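Local coordinates for DnaB intein (PDB 1MI8), which probably excises itself from its replicative DNA helicase precursor by protein splicing, as a mini-intein that includes the module for cyclization of an asparagine side chain, at residues Phe77-Gly82 with Asp87-Lys92; Gln38-Glu43 with Ile120-Ile125; Val58-Thr63 with Thr68-Ala73; Gly2-Asp7 with His145-Asn150. The protein carries 4 engineered substitutions. All blocks are in the same frame, centred on the assembly; numbering follows the deposited sequence.

Contact 1: residues Phe77-Gly82 with Asp87-Lys92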
loop_
_atom_site.group_PDB
_atom_site.type_symbol
_atom_site.label_atom_id
_atom_site.label_comp_id
_atom_site.label_asym_id
_atom_site.label_seq_id
_atom_site.Cartn_x
_atom_site.Cartn_y
_atom_site.Cartn_z
ATOM N N PHE A 77 -2.702 -6.951 -11.325
ATOM C CA PHE A 77 -4.050 -7.220 -10.837
ATOM C C PHE A 77 -5.034 -6.340 -11.605
ATOM O O PHE A 77 -4.660 -5.272 -12.136
ATOM C CB PHE A 77 -4.153 -6.909 -9.341
ATOM C CG PHE A 77 -3.268 -7.760 -8.508
ATOM C CD1 PHE A 77 -1.889 -7.504 -8.446
ATOM C CD2 PHE A 77 -3.795 -8.890 -7.856
ATOM C CE1 PHE A 77 -1.033 -8.375 -7.743
ATOM C CE2 PHE A 77 -2.953 -9.767 -7.155
ATOM C CZ PHE A 77 -1.573 -9.512 -7.100
ATOM N N LEU A 78 -6.288 -6.775 -11.653
ATOM C CA LEU A 78 -7.220 -6.061 -12.467
ATOM C C LEU A 78 -7.961 -5.029 -11.695
ATOM O O LEU A 78 -8.722 -5.332 -10.764
ATOM C CB LEU A 78 -8.156 -7.017 -13.189
ATOM C CG LEU A 78 -9.173 -6.335 -14.111
ATOM C CD1 LEU A 78 -8.484 -5.551 -15.305
ATOM C CD2 LEU A 78 -10.080 -7.408 -14.635
ATOM N N THR A 79 -7.690 -3.786 -12.116
ATOM C CA THR A 79 -8.253 -2.577 -11.518
ATOM C C THR A 79 -9.465 -2.070 -12.334
ATOM O O THR A 79 -9.654 -2.485 -13.480
ATOM C CB THR A 79 -7.098 -1.516 -11.479
ATOM O OG1 THR A 79 -6.379 -1.639 -10.239
ATOM C CG2 THR A 79 -7.536 -0.219 -11.718
ATOM N N ILE A 80 -10.291 -1.202 -11.730
ATOM C CA ILE A 80 -11.417 -0.625 -12.431
ATOM C C ILE A 80 -10.847 0.071 -13.657
ATOM O O ILE A 80 -11.490 0.097 -14.690
ATOM C CB ILE A 80 -12.192 0.410 -11.570
ATOM C CG1 ILE A 80 -12.952 -0.321 -10.429
ATOM C CG2 ILE A 80 -13.241 1.083 -12.425
ATOM C CD1 ILE A 80 -13.441 0.583 -9.265
ATOM N N ASP A 81 -9.655 0.657 -13.593
ATOM C CA ASP A 81 -9.248 1.182 -14.883
ATOM C C ASP A 81 -8.091 0.435 -15.538
ATOM O O ASP A 81 -7.190 1.005 -16.127
ATOM C CB ASP A 81 -9.131 2.750 -14.899
ATOM C CG ASP A 81 -8.023 3.309 -14.045
ATOM O OD1 ASP A 81 -6.862 3.071 -14.409
ATOM O OD2 ASP A 81 -8.321 4.020 -13.032
ATOM N N GLY A 82 -8.164 -0.891 -15.466
ATOM C CA GLY A 82 -7.161 -1.714 -16.107
ATOM C C GLY A 82 -6.148 -2.456 -15.267
ATOM O O GLY A 82 -6.143 -2.372 -14.064
ATOM N N ASP A 87 3.016 -2.843 -7.328
ATOM C CA ASP A 87 3.745 -1.640 -6.856
ATOM C C ASP A 87 3.224 -0.291 -7.276
ATOM O O ASP A 87 3.787 0.743 -6.884
ATOM C CB ASP A 87 5.253 -1.698 -7.158
ATOM C CG ASP A 87 5.603 -1.591 -8.654
ATOM O OD1 ASP A 87 6.813 -1.804 -8.930
ATOM O OD2 ASP A 87 4.744 -1.300 -9.537
ATOM N N GLU A 88 2.167 -0.337 -8.067
ATOM C CA GLU A 88 1.465 0.821 -8.533
ATOM C C GLU A 88 0.083 0.965 -7.837
ATOM O O GLU A 88 -0.591 1.988 -8.003
ATOM C CB GLU A 88 1.243 0.679 -10.039
ATOM C CG GLU A 88 2.514 0.863 -10.847
ATOM C CD GLU A 88 2.268 0.566 -12.319
ATOM O OE1 GLU A 88 1.215 -0.081 -12.643
ATOM O OE2 GLU A 88 3.126 0.962 -13.141
ATOM N N LEU A 89 -0.360 -0.066 -7.110
ATOM C CA LEU A 89 -1.657 -0.021 -6.445
ATOM C C LEU A 89 -1.605 0.863 -5.226
ATOM O O LEU A 89 -0.546 0.976 -4.574
ATOM C CB LEU A 89 -2.085 -1.415 -5.979
ATOM C CG LEU A 89 -2.197 -2.484 -7.069
ATOM C CD1 LEU A 89 -2.458 -3.892 -6.441
ATOM C CD2 LEU A 89 -3.319 -2.067 -8.009
ATOM N N SER A 90 -2.745 1.464 -4.917
ATOM C CA SER A 90 -2.897 2.301 -3.724
ATOM C C SER A 90 -4.181 1.862 -3.052
ATOM O O SER A 90 -4.986 1.117 -3.618
ATOM C CB SER A 90 -2.966 3.805 -4.092
ATOM O OG SER A 90 -3.785 3.987 -5.240
ATOM N N LEU A 91 -4.381 2.328 -1.829
ATOM C CA LEU A 91 -5.559 1.948 -1.069
ATOM C C LEU A 91 -6.857 2.485 -1.649
ATOM O O LEU A 91 -7.941 2.071 -1.227
ATOM C CB LEU A 91 -5.399 2.365 0.406
ATOM C CG LEU A 91 -4.282 1.653 1.208
ATOM C CD1 LEU A 91 -4.830 1.314 2.556
ATOM C CD2 LEU A 91 -3.800 0.328 0.554
ATOM N N LYS A 92 -6.766 3.398 -2.609
ATOM C CA LYS A 92 -7.980 3.913 -3.252
ATOM C C LYS A 92 -8.379 2.992 -4.406
ATOM O O LYS A 92 -9.382 3.238 -5.073
ATOM C CB LYS A 92 -7.746 5.317 -3.861
ATOM C CG LYS A 92 -6.868 5.266 -5.145
ATOM C CD LYS A 92 -6.459 6.664 -5.633
ATOM C CE LYS A 92 -5.409 6.631 -6.780
ATOM N NZ LYS A 92 -5.799 5.800 -7.966
#
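The phenyl ring of F77 is met obliquely by one methyl of L89, with L89 CD1 lying 4.2 Å from ring atom CD1 of F77. Elsewhere round this ring come L61 and I69 of the neighbouring hairpin, together with L86 and I95, so L89 is one wall of a larger apolar nest. L89 divides its isopropyl group between two residues of strand 76-79. While CD1 turns to the ring, CD2 of L89 lies 3.8 Å from OG1 of T79, the two side chains running past each other in opposite senses. This is reached with CG of L89 anti to its carbonyl carbon (chi1 -58°), and the leucine chain crosses the phenylalanine at about a right angle. The polar need of T79 is met elsewhere, since its hydroxyl hydrogen-bonds to a carboxylate oxygen of E93. No hydrogen bond joins the two segments. From T79 to G82 the chain makes a type I turn, in which G82 N bonds to T79 O at 3.0 Å. The arrangement is that of a tight beta hairpin, strands 76-79 and 82-85, whose F77 and T79 side chains are covered by L89 of the following loop.

Contact 2: residues Gln38-Glu43 with Ile120-Ile125. Engineered in segment 120-125: S121 (natural residue Tyr).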
loop_
_atom_site.group_PDB
_atom_site.type_symbol
_atom_site.label_atom_id
_atom_site.label_comp_id
_atom_site.label_asym_id
_atom_site.label_seq_id
_atom_site.Cartn_x
_atom_site.Cartn_y
_atom_site.Cartn_z
ATOM N N GLN A 38 -13.109 -8.275 -22.407
ATOM C CA GLN A 38 -14.067 -7.623 -23.270
ATOM C C GLN A 38 -15.498 -7.760 -22.707
ATOM O O GLN A 38 -16.258 -6.778 -22.674
ATOM C CB GLN A 38 -13.984 -8.236 -24.664
ATOM C CG GLN A 38 -12.682 -7.914 -25.412
ATOM C CD GLN A 38 -12.438 -8.873 -26.582
ATOM O OE1 GLN A 38 -13.374 -9.534 -27.055
ATOM N NE2 GLN A 38 -11.183 -8.952 -27.054
ATOM N N THR A 39 -15.860 -8.968 -22.270
ATOM C CA THR A 39 -17.188 -9.218 -21.725
ATOM C C THR A 39 -17.300 -9.095 -20.211
ATOM O O THR A 39 -18.391 -9.008 -19.675
ATOM C CB THR A 39 -17.689 -10.637 -22.000
ATOM O OG1 THR A 39 -16.793 -11.601 -21.406
ATOM C CG2 THR A 39 -17.815 -10.907 -23.515
ATOM N N MET A 40 -16.177 -9.110 -19.524
ATOM C CA MET A 40 -16.194 -9.083 -18.069
ATOM C C MET A 40 -16.881 -10.312 -17.453
ATOM O O MET A 40 -17.329 -10.279 -16.316
ATOM C CB MET A 40 -16.797 -7.778 -17.542
ATOM C CG MET A 40 -16.034 -6.551 -18.075
ATOM S SD MET A 40 -14.225 -6.611 -17.796
ATOM C CE MET A 40 -14.273 -6.883 -15.981
ATOM N N LYS A 41 -16.912 -11.409 -18.204
ATOM C CA LYS A 41 -17.476 -12.659 -17.688
ATOM C C LYS A 41 -16.347 -13.679 -17.411
ATOM O O LYS A 41 -15.295 -13.641 -18.058
ATOM C CB LYS A 41 -18.494 -13.202 -18.687
ATOM C CG LYS A 41 -19.545 -12.128 -18.951
ATOM C CD LYS A 41 -20.801 -12.652 -19.626
ATOM C CE LYS A 41 -22.027 -11.960 -19.057
ATOM N NZ LYS A 41 -22.062 -12.166 -17.592
ATOM N N LEU A 42 -16.525 -14.547 -16.423
ATOM C CA LEU A 42 -15.484 -15.536 -16.125
ATOM C C LEU A 42 -15.680 -16.711 -17.075
ATOM O O LEU A 42 -16.812 -17.054 -17.441
ATOM C CB LEU A 42 -15.612 -16.050 -14.695
ATOM C CG LEU A 42 -15.272 -15.053 -13.569
ATOM C CD1 LEU A 42 -15.851 -15.543 -12.237
ATOM C CD2 LEU A 42 -13.770 -14.894 -13.480
ATOM N N GLU A 43 -14.595 -17.308 -17.515
ATOM C CA GLU A 43 -14.739 -18.450 -18.375
ATOM C C GLU A 43 -13.609 -19.421 -18.101
ATOM O O GLU A 43 -12.511 -19.041 -17.736
ATOM C CB GLU A 43 -14.763 -18.022 -19.857
ATOM C CG GLU A 43 -13.728 -16.949 -20.215
ATOM C CD GLU A 43 -13.673 -16.619 -21.723
ATOM O OE1 GLU A 43 -14.715 -16.172 -22.280
ATOM O OE2 GLU A 43 -12.576 -16.813 -22.322
ATOM N N ILE A 120 -17.986 -10.435 -11.374
ATOM C CA ILE A 120 -16.942 -10.118 -10.404
ATOM C C ILE A 120 -17.294 -9.036 -9.377
ATOM O O ILE A 120 -18.231 -8.242 -9.563
ATOM C CB ILE A 120 -15.617 -9.728 -11.124
ATOM C CG1 ILE A 120 -15.828 -8.459 -11.928
ATOM C CG2 ILE A 120 -15.143 -10.874 -12.101
ATOM C CD1 ILE A 120 -14.574 -8.002 -12.600
ATOM N N SER A 121 -16.572 -9.072 -8.266
ATOM C CA SER A 121 -16.726 -8.123 -7.171
ATOM C C SER A 121 -15.479 -7.236 -7.261
ATOM O O SER A 121 -14.367 -7.762 -7.503
ATOM C CB SER A 121 -16.738 -8.862 -5.838
ATOM O OG SER A 121 -17.740 -8.339 -4.963
ATOM N N TRP A 122 -15.650 -5.926 -7.114
ATOM C CA TRP A 122 -14.507 -4.980 -7.172
ATOM C C TRP A 122 -14.266 -4.571 -5.747
ATOM O O TRP A 122 -14.951 -3.702 -5.218
ATOM C CB TRP A 122 -14.871 -3.790 -8.036
ATOM C CG TRP A 122 -15.048 -4.151 -9.461
ATOM C CD1 TRP A 122 -16.228 -4.361 -10.130
ATOM C CD2 TRP A 122 -14.012 -4.283 -10.431
ATOM N NE1 TRP A 122 -15.982 -4.595 -11.446
ATOM C CE2 TRP A 122 -14.628 -4.546 -11.662
ATOM C CE3 TRP A 122 -12.604 -4.205 -10.372
ATOM C CZ2 TRP A 122 -13.892 -4.718 -12.844
ATOM C CZ3 TRP A 122 -11.879 -4.384 -11.548
ATOM C CH2 TRP A 122 -12.518 -4.630 -12.757
ATOM N N ASP A 123 -13.315 -5.248 -5.105
ATOM C CA ASP A 123 -13.051 -5.070 -3.664
ATOM C C ASP A 123 -11.892 -4.121 -3.388
ATOM O O ASP A 123 -10.904 -4.111 -4.138
ATOM C CB ASP A 123 -12.757 -6.459 -3.051
ATOM C CG ASP A 123 -13.038 -6.535 -1.556
ATOM O OD1 ASP A 123 -13.762 -5.687 -1.068
ATOM O OD2 ASP A 123 -12.536 -7.460 -0.881
ATOM N N SER A 124 -12.023 -3.333 -2.315
ATOM C CA SER A 124 -10.999 -2.370 -1.927
ATOM C C SER A 124 -9.768 -3.042 -1.399
ATOM O O SER A 124 -9.838 -4.073 -0.776
ATOM C CB SER A 124 -11.488 -1.439 -0.813
ATOM O OG SER A 124 -12.489 -0.564 -1.279
ATOM N N ILE A 125 -8.627 -2.450 -1.673
ATOM C CA ILE A 125 -7.380 -2.926 -1.150
ATOM C C ILE A 125 -7.296 -2.369 0.248
ATOM O O ILE A 125 -7.568 -1.193 0.456
ATOM C CB ILE A 125 -6.182 -2.388 -1.959
ATOM C CG1 ILE A 125 -6.292 -2.882 -3.414
ATOM C CG2 ILE A 125 -4.874 -2.925 -1.351
ATOM C CD1 ILE A 125 -5.503 -2.069 -4.366
#
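M40 and I120 bury the most surface here, and they meet through the ends of their side chains. CE of M40 stands 3.6 Å from CD1 of I120, and the same methyl touches W122, 3.8 Å from its CZ2. The M40 chain is bent at both chi2 (-53°) and chi3 (-54°), and this curl brings the thioether's terminal methyl round to both partners. In turn, I120 CD1 sits 3.2 Å above the plane of the W122 indole, offset toward its rim, so M40, I120 and W122 form one small apolar cluster. The other branch of I120, CG2, faces L42, whose CG is 4.4 Å away in a looser contact. No hydrogen bond crosses between the segments. T39 OG1 accepts from K41 N at 3.2 Å in an ST turn, and M40 and K41 together face N36 as a G1 beta bulge, with M40 in a left-handed backbone conformation. The backbone N of L42 is held by D119 OD1, just ahead of I120. Around the cluster, strand 31-36 supplies I35, which touches both M40 and I120, while strand 94-98 brings A96 against I120 and W122 and P98 against L42.

Contact 3: residues Val58-Thr63 with Thr68-Ala73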
loop_
_atom_site.group_PDB
_atom_site.type_symbol
_atom_site.label_atom_id
_atom_site.label_comp_id
_atom_site.label_asym_id
_atom_site.label_seq_id
_atom_site.Cartn_x
_atom_site.Cartn_y
_atom_site.Cartn_z
ATOM N N VAL A 58 8.704 -10.755 -2.315
ATOM C CA VAL A 58 7.280 -10.856 -2.453
ATOM C C VAL A 58 6.535 -9.892 -1.512
ATOM O O VAL A 58 7.073 -9.500 -0.466
ATOM C CB VAL A 58 7.011 -12.366 -2.289
ATOM C CG1 VAL A 58 6.379 -12.733 -0.990
ATOM C CG2 VAL A 58 6.376 -12.857 -3.524
ATOM N N TYR A 59 5.300 -9.562 -1.860
ATOM C CA TYR A 59 4.494 -8.598 -1.119
ATOM C C TYR A 59 3.104 -9.130 -0.885
ATOM O O TYR A 59 2.504 -9.668 -1.805
ATOM C CB TYR A 59 4.323 -7.314 -1.937
ATOM C CG TYR A 59 5.604 -6.658 -2.378
ATOM C CD1 TYR A 59 6.382 -7.190 -3.399
ATOM C CD2 TYR A 59 6.037 -5.513 -1.738
ATOM C CE1 TYR A 59 7.621 -6.558 -3.778
ATOM C CE2 TYR A 59 7.228 -4.886 -2.074
ATOM C CZ TYR A 59 8.023 -5.401 -3.090
ATOM O OH TYR A 59 9.178 -4.725 -3.359
ATOM N N ILE A 60 2.583 -8.948 0.327
ATOM C CA ILE A 60 1.221 -9.376 0.667
ATOM C C ILE A 60 0.214 -8.322 0.286
ATOM O O ILE A 60 0.281 -7.183 0.781
ATOM C CB ILE A 60 1.014 -9.538 2.176
ATOM C CG1 ILE A 60 1.904 -10.647 2.716
ATOM C CG2 ILE A 60 -0.447 -9.769 2.456
ATOM C CD1 ILE A 60 1.921 -10.725 4.294
ATOM N N LEU A 61 -0.737 -8.684 -0.567
ATOM C CA LEU A 61 -1.812 -7.755 -0.952
ATOM C C LEU A 61 -3.061 -8.319 -0.255
ATOM O O LEU A 61 -3.326 -9.523 -0.349
ATOM C CB LEU A 61 -1.997 -7.765 -2.478
ATOM C CG LEU A 61 -3.269 -7.181 -3.105
ATOM C CD1 LEU A 61 -3.099 -7.099 -4.624
ATOM C CD2 LEU A 61 -4.486 -8.113 -2.812
ATOM N N LYS A 62 -3.811 -7.481 0.435
ATOM C CA LYS A 62 -5.020 -7.955 1.088
ATOM C C LYS A 62 -6.224 -7.063 0.756
ATOM O O LYS A 62 -6.095 -5.807 0.695
ATOM C CB LYS A 62 -4.803 -8.018 2.628
ATOM C CG LYS A 62 -5.983 -8.535 3.428
ATOM C CD LYS A 62 -5.572 -8.555 4.919
ATOM C CE LYS A 62 -6.769 -8.599 5.862
ATOM N NZ LYS A 62 -6.259 -8.753 7.292
ATOM N N THR A 63 -7.371 -7.697 0.525
ATOM C CA THR A 63 -8.590 -6.954 0.179
ATOM C C THR A 63 -9.528 -6.833 1.356
ATOM O O THR A 63 -9.368 -7.541 2.376
ATOM C CB THR A 63 -9.380 -7.556 -1.033
ATOM O OG1 THR A 63 -9.949 -8.829 -0.691
ATOM C CG2 THR A 63 -8.463 -7.730 -2.236
ATOM N N THR A 68 -6.328 -12.528 0.162
ATOM C CA THR A 68 -4.930 -12.149 0.238
ATOM C C THR A 68 -4.053 -13.030 -0.624
ATOM O O THR A 68 -4.317 -14.233 -0.788
ATOM C CB THR A 68 -4.402 -12.337 1.675
ATOM O OG1 THR A 68 -5.325 -11.723 2.608
ATOM C CG2 THR A 68 -3.069 -11.679 1.824
ATOM N N ILE A 69 -2.955 -12.446 -1.081
ATOM C CA ILE A 69 -2.028 -13.170 -1.906
ATOM C C ILE A 69 -0.653 -12.528 -1.803
ATOM O O ILE A 69 -0.511 -11.350 -1.501
ATOM C CB ILE A 69 -2.523 -13.219 -3.407
ATOM C CG1 ILE A 69 -1.746 -14.298 -4.148
ATOM C CG2 ILE A 69 -2.297 -11.825 -4.156
ATOM C CD1 ILE A 69 -2.256 -14.498 -5.622
ATOM N N LYS A 70 0.376 -13.334 -1.992
ATOM C CA LYS A 70 1.725 -12.852 -1.935
ATOM C C LYS A 70 2.201 -12.827 -3.377
ATOM O O LYS A 70 2.068 -13.836 -4.083
ATOM C CB LYS A 70 2.572 -13.795 -1.122
ATOM C CG LYS A 70 2.431 -13.608 0.379
ATOM C CD LYS A 70 3.410 -14.573 1.105
ATOM C CE LYS A 70 3.004 -16.073 0.932
ATOM N NZ LYS A 70 4.163 -16.930 1.461
ATOM N N ALA A 71 2.795 -11.709 -3.796
ATOM C CA ALA A 71 3.193 -11.577 -5.206
ATOM C C ALA A 71 4.363 -10.585 -5.453
ATOM O O ALA A 71 4.629 -9.713 -4.619
ATOM C CB ALA A 71 1.932 -11.138 -6.035
ATOM N N THR A 72 5.027 -10.682 -6.608
ATOM C CA THR A 72 6.140 -9.746 -6.921
ATOM C C THR A 72 5.623 -8.343 -7.193
ATOM O O THR A 72 4.437 -8.144 -7.526
ATOM C CB THR A 72 6.970 -10.200 -8.175
ATOM O OG1 THR A 72 6.091 -10.469 -9.283
ATOM C CG2 THR A 72 7.752 -11.478 -7.850
ATOM N N ALA A 73 6.514 -7.377 -7.035
ATOM C CA ALA A 73 6.201 -5.978 -7.219
ATOM C C ALA A 73 5.654 -5.707 -8.601
ATOM O O ALA A 73 4.921 -4.737 -8.806
ATOM C CB ALA A 73 7.460 -5.086 -7.000
#
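With CG anti to its carbonyl carbon (chi1 -56°), Y59 swings its ring along the neighbouring chain toward A73, where CE1 of Y59 packs 3.5 Å from CB of A73. On the way the ring edge passes A71 O, in the ring plane 3.3 Å from CD1 of Y59. T68 CG2 presses tightly on I60 CG2 at 3.3 Å. Four backbone hydrogen bonds tie the antiparallel strands, two in each of the pairs Y59-A71 and L61-I69. The straightest runs from L61 N to I69 O, 2.8 Å at 172°, whereas the bond from Y59 N to A71 O bends to 142°. An alanine in place of Y59 would keep the backbone pairing but would probably leave A73 CB without its aromatic cover and open a gap beside L86 of its own chain and L91 of the second subunit. On the face with I60 and T68, K70 lays its CG 3.8 Å from CG1 of I60 and carries its amine to salt bridges with E134 and D7. The hairpin thus separates its chemistry: L61, I69 and A71 turn to F77, while the other face carries a lysine flanked by two acids, whose positive charge is likely to be stabilised.

Contact 4: residues Gly2-Asp7 with His145-Asn150. Engineered in segment 2-7: A3 (natural residue Cys).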
loop_
_atom_site.group_PDB
_atom_site.type_symbol
_atom_site.label_atom_id
_atom_site.label_comp_id
_atom_site.label_asym_id
_atom_site.label_seq_id
_atom_site.Cartn_x
_atom_site.Cartn_y
_atom_site.Cartn_z
ATOM N N GLY A 2 5.006 -11.115 -14.293
ATOM C CA GLY A 2 4.979 -11.134 -12.839
ATOM C C GLY A 2 5.388 -12.521 -12.302
ATOM O O GLY A 2 6.119 -13.290 -12.944
ATOM N N ALA A 3 4.870 -12.777 -11.109
ATOM C CA ALA A 3 5.013 -14.081 -10.437
ATOM C C ALA A 3 4.449 -13.993 -9.032
ATOM O O ALA A 3 4.491 -12.933 -8.385
ATOM C CB ALA A 3 6.509 -14.553 -10.389
ATOM N N ILE A 4 3.958 -15.118 -8.534
ATOM C CA ILE A 4 3.357 -15.122 -7.204
ATOM C C ILE A 4 3.994 -16.228 -6.354
ATOM O O ILE A 4 4.654 -17.120 -6.907
ATOM C CB ILE A 4 1.837 -15.398 -7.337
ATOM C CG1 ILE A 4 1.631 -16.766 -8.041
ATOM C CG2 ILE A 4 1.166 -14.283 -8.253
ATOM C CD1 ILE A 4 0.177 -17.232 -8.095
ATOM N N SER A 5 3.785 -16.183 -5.041
ATOM C CA SER A 5 4.310 -17.227 -4.164
ATOM C C SER A 5 3.738 -18.623 -4.527
ATOM O O SER A 5 2.559 -18.775 -4.937
ATOM C CB SER A 5 3.987 -16.898 -2.677
ATOM O OG SER A 5 3.906 -18.051 -1.832
ATOM N N GLY A 6 4.582 -19.636 -4.356
ATOM C CA GLY A 6 4.188 -20.994 -4.622
ATOM C C GLY A 6 3.042 -21.461 -3.753
ATOM O O GLY A 6 2.386 -22.426 -4.093
ATOM N N ASP A 7 2.804 -20.759 -2.640
ATOM C CA ASP A 7 1.728 -21.082 -1.702
ATOM C C ASP A 7 0.365 -20.766 -2.312
ATOM O O ASP A 7 -0.653 -21.279 -1.861
ATOM C CB ASP A 7 1.841 -20.231 -0.426
ATOM C CG ASP A 7 3.259 -20.277 0.228
ATOM O OD1 ASP A 7 3.416 -19.721 1.336
ATOM O OD2 ASP A 7 4.210 -20.841 -0.355
ATOM N N HIS A 145 -5.095 -14.755 -20.818
ATOM C CA HIS A 145 -3.878 -14.397 -20.053
ATOM C C HIS A 145 -4.051 -14.025 -18.562
ATOM O O HIS A 145 -3.371 -13.150 -18.051
ATOM C CB HIS A 145 -3.093 -13.265 -20.769
ATOM C CG HIS A 145 -2.634 -13.640 -22.152
ATOM N ND1 HIS A 145 -1.843 -14.743 -22.399
ATOM C CD2 HIS A 145 -2.912 -13.104 -23.368
ATOM C CE1 HIS A 145 -1.658 -14.873 -23.703
ATOM N NE2 HIS A 145 -2.297 -13.893 -24.316
ATOM N N ASN A 146 -4.989 -14.643 -17.867
ATOM C CA ASN A 146 -5.082 -14.349 -16.450
ATOM C C ASN A 146 -5.709 -15.556 -15.788
ATOM O O ASN A 146 -6.149 -16.498 -16.483
ATOM C CB ASN A 146 -5.916 -13.090 -16.225
ATOM C CG ASN A 146 -7.359 -13.275 -16.636
ATOM O OD1 ASN A 146 -8.175 -13.741 -15.853
ATOM N ND2 ASN A 146 -7.678 -12.900 -17.895
ATOM N N PHE A 147 -5.682 -15.594 -14.461
ATOM C CA PHE A 147 -6.287 -16.739 -13.742
ATOM C C PHE A 147 -6.595 -16.357 -12.322
ATOM O O PHE A 147 -6.083 -15.376 -11.807
ATOM C CB PHE A 147 -5.351 -17.989 -13.716
ATOM C CG PHE A 147 -3.931 -17.715 -13.176
ATOM C CD1 PHE A 147 -2.980 -17.059 -13.962
ATOM C CD2 PHE A 147 -3.572 -18.095 -11.870
ATOM C CE1 PHE A 147 -1.695 -16.779 -13.463
ATOM C CE2 PHE A 147 -2.309 -17.831 -11.360
ATOM C CZ PHE A 147 -1.351 -17.171 -12.134
ATOM N N VAL A 148 -7.389 -17.189 -11.670
ATOM C CA VAL A 148 -7.752 -16.981 -10.291
ATOM C C VAL A 148 -6.809 -17.715 -9.334
ATOM O O VAL A 148 -6.597 -18.933 -9.453
ATOM C CB VAL A 148 -9.139 -17.490 -10.062
ATOM C CG1 VAL A 148 -9.504 -17.376 -8.533
ATOM C CG2 VAL A 148 -10.108 -16.748 -11.030
ATOM N N ALA A 149 -6.211 -16.961 -8.410
ATOM C CA ALA A 149 -5.377 -17.525 -7.401
ATOM C C ALA A 149 -5.752 -16.853 -6.097
ATOM O O ALA A 149 -5.888 -15.609 -6.012
ATOM C CB ALA A 149 -3.896 -17.325 -7.768
ATOM N N ASN A 150 -5.914 -17.684 -5.064
ATOM C CA ASN A 150 -6.314 -17.214 -3.768
ATOM C C ASN A 150 -7.540 -16.377 -3.982
ATOM O O ASN A 150 -7.705 -15.347 -3.380
ATOM C CB ASN A 150 -5.193 -16.428 -3.066
ATOM C CG ASN A 150 -4.134 -17.387 -2.443
ATOM O OD1 ASN A 150 -4.156 -18.608 -2.699
ATOM N ND2 ASN A 150 -3.229 -16.849 -1.655
HETATM O O HOH W 1 -2.137 -19.455 -0.261
#
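D7 and N150 are joined by a single water rather than directly: it donates to D7 O at 2.8 Å and accepts from N150 ND2 at 3.2 Å. The two segments share no direct hydrogen bond, and the remainder of their contact is carried by one methyl group. CD1 of I4 rests 4.1 Å from CE2 of F147, at the edge of the phenyl ring and near its plane, and equally 4.1 Å from CB of A149. I4 reaches them with CG1 in the crowded position between its backbone N and carbonyl carbon (chi1 59°), and F147 adopts a like first torsion as it comes from the opposite direction. The side-chain amide of N150 has further partners, its OD1 accepting from L9 N and its ND2 donating to T68 O, so both ends of the group are used and its rotation is fixed. In the other segment, S5 OG accepts from D7 N at 3.0 Å in an ST turn and also bonds to E134. A3 is engineered; the natural residue is a cysteine, as is usual for the N-terminal nucleophile of inteins. Chemically, the start of the chain meets F147 and A149 of strand 146-149 through the I4 methyl and reaches N150, just after that strand, through water, while a salt bridge from D7 to K70 and a side-chain amide hydrogen bond from N150 lead to strand 68-71.

From the N terminus, residues 2-7 open contact 4, which closes only at 145-150 and so encloses the other three. Within it, contact 2 runs from 38-43 to 120-125 and in turn encloses contact 3, a short hairpin, and then contact 1, the two following in series. None of the loops cross. Contacts 2 and 3 both use the long strand 41-63, and T63 meets D123 and S124 where strands 41-63 and 120-140 run side by side. Contact 1 packs on both: W122 lies against L78 and T79, and F77 and L89 touch L61. Contact 4 reaches contact 3 where the backbone N of T72 meets A3 O, bringing the chain start onto the central sheet.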